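Local structure of glutaconate CoA-transferase subunit A (Acidaminococcus fermentans, 1POI) at residues C72-S77 and N81-F86; R87-A92 and K268-F273. The protein catalyses the transfer of coenzyme A from acetyl-CoA to glutaconate and (R)-2-hydroxyglutarate in the fermentative breakdown of glutamate. All blocks are in the same frame, centred on the assembly; numbering follows the deposited sequence.

Both contacts use the helix 84-92, but they meet it in different surroundings. Contact 1, largely buried, fastens the start of the helix to the strand 73-74 just before it, through one backbone hydrogen bond and a threonine laid on an aromatic face. Contact 2 lies nearer the surface and is far smaller: it ties the later turns of the same helix to the beginning of the helix 270-282, distant in sequence, through a single polar bond at an indole edge. Their centres are about 12 Å apart, and they join through Arg85 of contact 1 and Gln270 of contact 2.

Contact 1 (C72-S77 and N81-F86); sequences CYTANS and NVSRRF
Thr74 lies over one face of the Phe86 ring, its CB 3.7 Å from the ring centroid and only 2° off the normal, a CH-pi contact of nearly perpendicular approach. The two branches of the threonine divide the work from there. OG1 sits above the rim, 3.4 Å from Phe86 CE1, while CG2, anti to the backbone N, stands above Phe86 CG and comes within 3.7 Å of Ser83 OG. With its own CG anti to the backbone N, the Phe86 ring is carried toward Thr74, and the turn about CB-CG lays its face under the threonine. The threonine hydroxyl also has a polar partner beyond the contact, a hydrogen bond with Tyr69 OH, so the oxygen over the ring is not left without a bond.

The short strand 73-74, paired in parallel with strand 52-53 outside the main parallel sheet of the Rossmann-like CoA-transferase fold, leads through a loop into the helix 84-92. Ser83 occupies the N-cap position of that helix, yet its side chain makes no capping bond; OG instead rests 3.6 Å from Ala75 CA. Its backbone does the fastening: Ser83 N donates to Thr74 O over 3.1 Å in a fairly straight bond. On the strand side, Tyr73 OH and Ser77 OG share a 2.8 Å hydrogen bond. The helix start is held from elsewhere by Asp58, whose OD1 accepts from Phe86 N, while Tyr73 and Ala75 exchange backbone hydrogen bonds with Ala53.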
ATOM      1  N   CYS A  72      -5.806  -7.788  37.528  1.00 20.56           N
ATOM      2  CA  CYS A  72      -6.529  -6.535  37.274  1.00 18.97           C
ATOM      3  C   CYS A  72      -7.904  -6.823  36.658  1.00 17.30           C
ATOM      4  O   CYS A  72      -8.887  -6.189  37.042  1.00 18.08           O
ATOM      5  CB  CYS A  72      -5.732  -5.563  36.399  1.00 13.05           C
ATOM      6  SG  CYS A  72      -5.358  -6.094  34.713  1.00 14.40           S
ATOM      7  N   TYR A  73      -7.978  -7.852  35.807  1.00 16.33           N
ATOM      8  CA  TYR A  73      -9.207  -8.241  35.124  1.00 14.62           C
ATOM      9  C   TYR A  73      -9.031  -9.595  34.424  1.00 18.07           C
ATOM     10  O   TYR A  73      -8.034  -9.801  33.706  1.00 18.64           O
ATOM     11  CB  TYR A  73      -9.558  -7.148  34.091  1.00 15.25           C
ATOM     12  CG  TYR A  73     -10.696  -7.468  33.149  1.00 11.39           C
ATOM     13  CD1 TYR A  73     -10.466  -8.156  31.955  1.00 10.64           C
ATOM     14  CD2 TYR A  73     -12.005  -7.125  33.475  1.00 12.25           C
ATOM     15  CE1 TYR A  73     -11.511  -8.510  31.104  1.00 12.43           C
ATOM     16  CE2 TYR A  73     -13.062  -7.468  32.638  1.00 14.02           C
ATOM     17  CZ  TYR A  73     -12.807  -8.165  31.454  1.00 17.73           C
ATOM     18  OH  TYR A  73     -13.866  -8.538  30.649  1.00 23.26           O
ATOM     19  N   THR A  74      -9.990 -10.509  34.621  1.00 19.63           N
ATOM     20  CA  THR A  74      -9.935 -11.831  33.972  1.00 21.54           C
ATOM     21  C   THR A  74     -11.302 -12.301  33.460  1.00 20.94           C
ATOM     22  O   THR A  74     -12.123 -12.790  34.230  1.00 17.39           O
ATOM     23  CB  THR A  74      -9.378 -12.927  34.913  1.00 22.19           C
ATOM     24  OG1 THR A  74      -8.350 -12.366  35.733  1.00 28.59           O
ATOM     25  CG2 THR A  74      -8.774 -14.063  34.104  1.00 17.50           C
ATOM     26  N   ALA A  75     -11.503 -12.234  32.145  1.00 21.60           N
ATOM     27  CA  ALA A  75     -12.769 -12.626  31.529  1.00 20.45           C
ATOM     28  C   ALA A  75     -12.612 -12.791  30.045  1.00 19.73           C
ATOM     29  O   ALA A  75     -11.907 -12.030  29.412  1.00 21.63           O
ATOM     30  CB  ALA A  75     -13.822 -11.571  31.771  1.00 16.90           C
ATOM     31  N   ASN A  76     -13.271 -13.792  29.476  1.00 21.77           N
ATOM     32  CA  ASN A  76     -13.223 -13.971  28.039  1.00 21.22           C
ATOM     33  C   ASN A  76     -14.340 -13.000  27.587  1.00 24.10           C
ATOM     34  O   ASN A  76     -15.428 -13.413  27.181  1.00 24.71           O
ATOM     35  CB  ASN A  76     -13.515 -15.424  27.686  1.00 14.21           C
ATOM     36  CG  ASN A  76     -12.344 -16.101  26.991  1.00 14.63           C
ATOM     37  OD1 ASN A  76     -11.449 -15.444  26.460  1.00 12.78           O
ATOM     38  ND2 ASN A  76     -12.333 -17.416  27.004  1.00 14.71           N
ATOM     39  N   SER A  77     -14.061 -11.708  27.771  1.00 24.15           N
ATOM     40  CA  SER A  77     -14.961 -10.595  27.487  1.00 25.19           C
ATOM     41  C   SER A  77     -15.971 -10.838  26.376  1.00 26.83           C
ATOM     42  O   SER A  77     -15.599 -11.112  25.233  1.00 27.54           O
ATOM     43  CB  SER A  77     -14.142  -9.341  27.176  1.00 24.64           C
ATOM     44  OG  SER A  77     -13.027  -9.215  28.041  1.00 21.31           O
ATOM     45  N   ASN A  81     -18.122 -13.577  31.345  1.00 29.03           N
ATOM     46  CA  ASN A  81     -18.007 -12.366  32.155  1.00 33.97           C
ATOM     47  C   ASN A  81     -16.850 -12.314  33.132  1.00 31.78           C
ATOM     48  O   ASN A  81     -16.232 -11.271  33.307  1.00 34.71           O
ATOM     49  CB  ASN A  81     -19.294 -12.138  32.945  1.00 41.32           C
ATOM     50  CG  ASN A  81     -20.358 -11.444  32.130  1.00 50.84           C
ATOM     51  OD1 ASN A  81     -20.113 -11.006  30.990  1.00 54.98           O
ATOM     52  ND2 ASN A  81     -21.554 -11.322  32.709  1.00 55.19           N
ATOM     53  N   VAL A  82     -16.668 -13.412  33.860  1.00 31.65           N
ATOM     54  CA  VAL A  82     -15.631 -13.582  34.878  1.00 27.22           C
ATOM     55  C   VAL A  82     -15.190 -15.014  34.696  1.00 23.25           C
ATOM     56  O   VAL A  82     -15.976 -15.915  34.933  1.00 24.31           O
ATOM     57  CB  VAL A  82     -16.227 -13.456  36.306  1.00 27.86           C
ATOM     58  CG1 VAL A  82     -15.119 -13.526  37.352  1.00 27.40           C
ATOM     59  CG2 VAL A  82     -17.022 -12.153  36.436  1.00 30.75           C
ATOM     60  N   SER A  83     -13.973 -15.222  34.205  1.00 23.40           N
ATOM     61  CA  SER A  83     -13.456 -16.569  33.982  1.00 21.71           C
ATOM     62  C   SER A  83     -13.813 -17.488  35.139  1.00 22.70           C
ATOM     63  O   SER A  83     -13.662 -17.143  36.315  1.00 21.55           O
ATOM     64  CB  SER A  83     -11.954 -16.548  33.757  1.00 18.06           C
ATOM     65  OG  SER A  83     -11.640 -15.852  32.566  1.00 18.04           O
ATOM     66  N   ARG A  84     -14.277 -18.672  34.780  1.00 23.77           N
ATOM     67  CA  ARG A  84     -14.736 -19.637  35.754  1.00 24.59           C
ATOM     68  C   ARG A  84     -13.682 -20.398  36.546  1.00 21.09           C
ATOM     69  O   ARG A  84     -13.802 -20.479  37.752  1.00 20.20           O
ATOM     70  CB  ARG A  84     -15.763 -20.557  35.088  1.00 28.43           C
ATOM     71  CG  ARG A  84     -16.857 -19.746  34.390  1.00 31.10           C
ATOM     72  CD  ARG A  84     -17.662 -20.579  33.422  1.00 32.70           C
ATOM     73  NE  ARG A  84     -18.666 -19.795  32.707  1.00 32.36           N
ATOM     74  CZ  ARG A  84     -19.726 -19.219  33.273  1.00 32.90           C
ATOM     75  NH1 ARG A  84     -19.935 -19.325  34.575  1.00 36.44           N
ATOM     76  NH2 ARG A  84     -20.586 -18.534  32.533  1.00 34.41           N
ATOM     77  N   ARG A  85     -12.653 -20.942  35.899  1.00 19.53           N
ATOM     78  CA  ARG A  85     -11.617 -21.659  36.641  1.00 19.49           C
ATOM     79  C   ARG A  85     -10.987 -20.656  37.602  1.00 21.72           C
ATOM     80  O   ARG A  85     -10.758 -20.951  38.775  1.00 24.31           O
ATOM     81  CB  ARG A  85     -10.544 -22.213  35.705  1.00 18.50           C
ATOM     82  CG  ARG A  85     -10.766 -23.637  35.175  1.00 19.38           C
ATOM     83  CD  ARG A  85     -12.158 -24.194  35.451  1.00 19.04           C
ATOM     84  NE  ARG A  85     -12.311 -24.760  36.783  1.00 18.47           N
ATOM     85  CZ  ARG A  85     -13.438 -24.706  37.491  1.00 21.65           C
ATOM     86  NH1 ARG A  85     -14.520 -24.112  37.009  1.00 20.38           N
ATOM     87  NH2 ARG A  85     -13.493 -25.268  38.688  1.00 24.43           N
ATOM     88  N   PHE A  86     -10.781 -19.446  37.091  1.00 21.49           N
ATOM     89  CA  PHE A  86     -10.213 -18.325  37.822  1.00 20.98           C
ATOM     90  C   PHE A  86     -11.023 -18.021  39.091  1.00 21.50           C
ATOM     91  O   PHE A  86     -10.521 -18.205  40.183  1.00 24.16           O
ATOM     92  CB  PHE A  86     -10.126 -17.100  36.863  1.00 20.74           C
ATOM     93  CG  PHE A  86     -10.031 -15.755  37.552  1.00 19.10           C
ATOM     94  CD1 PHE A  86      -8.813 -15.280  38.023  1.00 20.04           C
ATOM     95  CD2 PHE A  86     -11.169 -14.978  37.755  1.00 17.95           C
ATOM     96  CE1 PHE A  86      -8.734 -14.052  38.692  1.00 19.68           C
ATOM     97  CE2 PHE A  86     -11.101 -13.757  38.416  1.00 18.17           C
ATOM     98  CZ  PHE A  86      -9.880 -13.295  38.887  1.00 20.58           C
TER

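Contact 2 (R87-A92 and K268-F273); sequences RKWFEA and KTQEDF
The start of the helix 270-282 is joined here to the later turns of the helix 84-92, and a tryptophan and a glutamine make the whole of the direct contact. Trp89 NE1 donates to Gln270 OE1 over 3.2 Å, with an almost straight N-H...O angle of 172°. The oxygen lies at the edge of the indole, in the ring plane, so the N-H points squarely at it. Seen from the glutamine the fit is less regular: the donor comes from above the carbonyl plane, 36° out of it, and not along a lone pair. The indole and amide planes are turned 57° apart. Gln270 brings its amide here with CG anti to the backbone N and a bend at chi2.

Both ends of that amide have further partners. OE1 also accepts from Arg85 NE, one turn back along the helix that carries Trp89, and NE2 donates to Gly62 O at the end of the helix 55-62; together these bonds should fix the rotation of the group. Beside it, Thr269 caps the helix at its N terminus, OG1 accepting from Asp272 N over 3.1 Å. On the helix 84-92, Glu91 OE1 forms a 3.2 Å salt bridge with Lys88 NZ, using its anti lone pair, while OE2 bonds to the backbone of a neighbouring subunit. The helix thus lies between that subunit and the helix 270-282.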
ATOM      1  N   ARG A  87     -12.289 -17.632  38.969  1.00 23.67           N
ATOM      2  CA  ARG A  87     -13.070 -17.307  40.159  1.00 24.01           C
ATOM      3  C   ARG A  87     -13.344 -18.488  41.072  1.00 23.62           C
ATOM      4  O   ARG A  87     -13.657 -18.306  42.247  1.00 23.97           O
ATOM      5  CB  ARG A  87     -14.379 -16.597  39.798  1.00 27.55           C
ATOM      6  CG  ARG A  87     -15.397 -17.443  39.049  1.00 32.03           C
ATOM      7  CD  ARG A  87     -16.728 -17.564  39.829  1.00 38.01           C
ATOM      8  NE  ARG A  87     -17.430 -16.291  40.032  1.00 44.10           N
ATOM      9  CZ  ARG A  87     -18.119 -15.639  39.087  1.00 47.67           C
ATOM     10  NH1 ARG A  87     -18.203 -16.129  37.846  1.00 45.59           N
ATOM     11  NH2 ARG A  87     -18.764 -14.509  39.393  1.00 47.29           N
ATOM     12  N   LYS A  88     -13.214 -19.701  40.547  1.00 23.22           N
ATOM     13  CA  LYS A  88     -13.459 -20.896  41.350  1.00 23.74           C
ATOM     14  C   LYS A  88     -12.247 -21.187  42.224  1.00 20.79           C
ATOM     15  O   LYS A  88     -12.357 -21.323  43.447  1.00 17.84           O
ATOM     16  CB  LYS A  88     -13.786 -22.105  40.460  1.00 23.88           C
ATOM     17  CG  LYS A  88     -14.430 -23.262  41.200  1.00 29.80           C
ATOM     18  CD  LYS A  88     -15.552 -22.791  42.131  1.00 34.71           C
ATOM     19  CE  LYS A  88     -15.102 -22.753  43.599  1.00 37.30           C
ATOM     20  NZ  LYS A  88     -16.042 -21.955  44.455  1.00 42.49           N
ATOM     21  N   TRP A  89     -11.084 -21.263  41.602  1.00 17.58           N
ATOM     22  CA  TRP A  89      -9.888 -21.510  42.364  1.00 17.92           C
ATOM     23  C   TRP A  89      -9.634 -20.419  43.384  1.00 17.05           C
ATOM     24  O   TRP A  89      -9.229 -20.705  44.504  1.00 20.20           O
ATOM     25  CB  TRP A  89      -8.705 -21.674  41.450  1.00 18.04           C
ATOM     26  CG  TRP A  89      -8.675 -22.995  40.834  1.00 16.32           C
ATOM     27  CD1 TRP A  89      -9.696 -23.623  40.194  1.00 18.41           C
ATOM     28  CD2 TRP A  89      -7.551 -23.867  40.763  1.00 18.31           C
ATOM     29  NE1 TRP A  89      -9.273 -24.841  39.715  1.00 21.90           N
ATOM     30  CE2 TRP A  89      -7.956 -25.014  40.054  1.00 20.41           C
ATOM     31  CE3 TRP A  89      -6.228 -23.787  41.229  1.00 18.37           C
ATOM     32  CZ2 TRP A  89      -7.087 -26.076  39.796  1.00 21.83           C
ATOM     33  CZ3 TRP A  89      -5.367 -24.840  40.969  1.00 17.91           C
ATOM     34  CH2 TRP A  89      -5.796 -25.968  40.262  1.00 18.81           C
ATOM     35  N   PHE A  90      -9.880 -19.166  43.030  1.00 15.61           N
ATOM     36  CA  PHE A  90      -9.670 -18.120  44.020  1.00 16.41           C
ATOM     37  C   PHE A  90     -10.706 -18.283  45.136  1.00 16.98           C
ATOM     38  O   PHE A  90     -10.372 -18.161  46.321  1.00 18.81           O
ATOM     39  CB  PHE A  90      -9.744 -16.712  43.422  1.00 12.38           C
ATOM     40  CG  PHE A  90      -9.579 -15.628  44.447  1.00  9.36           C
ATOM     41  CD1 PHE A  90      -8.332 -15.347  44.980  1.00  8.69           C
ATOM     42  CD2 PHE A  90     -10.671 -14.930  44.922  1.00 12.06           C
ATOM     43  CE1 PHE A  90      -8.172 -14.388  45.977  1.00 10.87           C
ATOM     44  CE2 PHE A  90     -10.524 -13.959  45.929  1.00 14.83           C
ATOM     45  CZ  PHE A  90      -9.273 -13.693  46.453  1.00 13.29           C
ATOM     46  N   GLU A  91     -11.957 -18.557  44.760  1.00 17.21           N
ATOM     47  CA  GLU A  91     -13.021 -18.753  45.736  1.00 16.82           C
ATOM     48  C   GLU A  91     -12.744 -19.979  46.598  1.00 16.86           C
ATOM     49  O   GLU A  91     -13.138 -20.045  47.754  1.00 16.62           O
ATOM     50  CB  GLU A  91     -14.356 -18.919  45.041  1.00 17.45           C
ATOM     51  CG  GLU A  91     -15.186 -17.643  44.985  1.00 22.58           C
ATOM     52  CD  GLU A  91     -16.435 -17.765  44.104  1.00 24.40           C
ATOM     53  OE1 GLU A  91     -16.841 -18.906  43.750  1.00 26.38           O
ATOM     54  OE2 GLU A  91     -17.007 -16.709  43.766  1.00 23.60           O
ATOM     55  N   ALA A  92     -12.049 -20.950  46.037  1.00 16.02           N
ATOM     56  CA  ALA A  92     -11.727 -22.151  46.780  1.00 18.86           C
ATOM     57  C   ALA A  92     -10.590 -21.904  47.794  1.00 20.41           C
ATOM     58  O   ALA A  92     -10.490 -22.593  48.812  1.00 22.22           O
ATOM     59  CB  ALA A  92     -11.334 -23.255  45.805  1.00 18.08           C
ATOM     60  N   LYS A 268     -17.330 -24.450  33.521  1.00 19.56           N
ATOM     61  CA  LYS A 268     -18.163 -24.188  34.702  1.00 20.14           C
ATOM     62  C   LYS A 268     -17.900 -25.210  35.782  1.00 19.93           C
ATOM     63  O   LYS A 268     -18.418 -25.086  36.898  1.00 20.26           O
ATOM     64  CB  LYS A 268     -19.657 -24.159  34.380  1.00 22.81           C
ATOM     65  CG  LYS A 268     -20.039 -23.131  33.349  1.00 27.55           C
ATOM     66  CD  LYS A 268     -21.542 -22.943  33.230  1.00 32.13           C
ATOM     67  CE  LYS A 268     -21.854 -22.007  32.052  1.00 36.29           C
ATOM     68  NZ  LYS A 268     -23.278 -21.603  31.967  1.00 36.68           N
ATOM     69  N   THR A 269     -17.183 -26.274  35.417  1.00 18.73           N
ATOM     70  CA  THR A 269     -16.814 -27.323  36.356  1.00 19.04           C
ATOM     71  C   THR A 269     -15.464 -27.904  35.947  1.00 21.85           C
ATOM     72  O   THR A 269     -15.159 -28.078  34.752  1.00 22.73           O
ATOM     73  CB  THR A 269     -17.824 -28.494  36.403  1.00 18.49           C
ATOM     74  OG1 THR A 269     -17.708 -29.276  35.207  1.00 24.25           O
ATOM     75  CG2 THR A 269     -19.258 -28.010  36.570  1.00 13.44           C
ATOM     76  N   GLN A 270     -14.696 -28.276  36.958  1.00 22.38           N
ATOM     77  CA  GLN A 270     -13.380 -28.863  36.791  1.00 23.97           C
ATOM     78  C   GLN A 270     -13.416 -30.133  35.936  1.00 28.28           C
ATOM     79  O   GLN A 270     -12.473 -30.414  35.187  1.00 26.41           O
ATOM     80  CB  GLN A 270     -12.823 -29.197  38.163  1.00 21.82           C
ATOM     81  CG  GLN A 270     -11.346 -29.459  38.174  1.00 26.27           C
ATOM     82  CD  GLN A 270     -10.562 -28.248  37.772  1.00 21.82           C
ATOM     83  OE1 GLN A 270     -10.868 -27.128  38.199  1.00 21.73           O
ATOM     84  NE2 GLN A 270      -9.566 -28.448  36.915  1.00 17.12           N
ATOM     85  N   GLU A 271     -14.504 -30.897  36.060  1.00 32.01           N
ATOM     86  CA  GLU A 271     -14.685 -32.145  35.318  1.00 36.13           C
ATOM     87  C   GLU A 271     -14.819 -31.880  33.833  1.00 35.15           C
ATOM     88  O   GLU A 271     -14.108 -32.485  33.008  1.00 32.27           O
ATOM     89  CB  GLU A 271     -15.965 -32.854  35.750  1.00 43.55           C
ATOM     90  CG  GLU A 271     -16.066 -33.257  37.201  1.00 55.98           C
ATOM     91  CD  GLU A 271     -17.150 -34.318  37.416  1.00 63.47           C
ATOM     92  OE1 GLU A 271     -17.760 -34.770  36.413  1.00 65.94           O
ATOM     93  OE2 GLU A 271     -17.382 -34.713  38.586  1.00 68.02           O
ATOM     94  N   ASP A 272     -15.789 -31.014  33.511  1.00 33.47           N
ATOM     95  CA  ASP A 272     -16.085 -30.640  32.128  1.00 31.51           C
ATOM     96  C   ASP A 272     -14.835 -30.018  31.571  1.00 28.42           C
ATOM     97  O   ASP A 272     -14.444 -30.309  30.433  1.00 25.78           O
ATOM     98  CB  ASP A 272     -17.239 -29.623  32.049  1.00 32.68           C
ATOM     99  CG  ASP A 272     -18.623 -30.239  32.301  1.00 33.60           C
ATOM    100  OD1 ASP A 272     -18.786 -31.482  32.221  1.00 33.48           O
ATOM    101  OD2 ASP A 272     -19.565 -29.452  32.564  1.00 34.69           O
ATOM    102  N   PHE A 273     -14.186 -29.212  32.419  1.00 26.52           N
ATOM    103  CA  PHE A 273     -12.959 -28.507  32.078  1.00 26.30           C
ATOM    104  C   PHE A 273     -11.811 -29.439  31.706  1.00 27.72           C
ATOM    105  O   PHE A 273     -11.231 -29.337  30.616  1.00 25.63           O
ATOM    106  CB  PHE A 273     -12.528 -27.616  33.238  1.00 27.08           C
ATOM    107  CG  PHE A 273     -11.280 -26.845  32.957  1.00 31.89           C
ATOM    108  CD1 PHE A 273     -11.318 -25.710  32.150  1.00 35.19           C
ATOM    109  CD2 PHE A 273     -10.048 -27.290  33.431  1.00 34.36           C
ATOM    110  CE1 PHE A 273     -10.148 -25.034  31.814  1.00 34.40           C
ATOM    111  CE2 PHE A 273      -8.869 -26.619  33.098  1.00 35.67           C
ATOM    112  CZ  PHE A 273      -8.923 -25.491  32.286  1.00 34.01           C
TER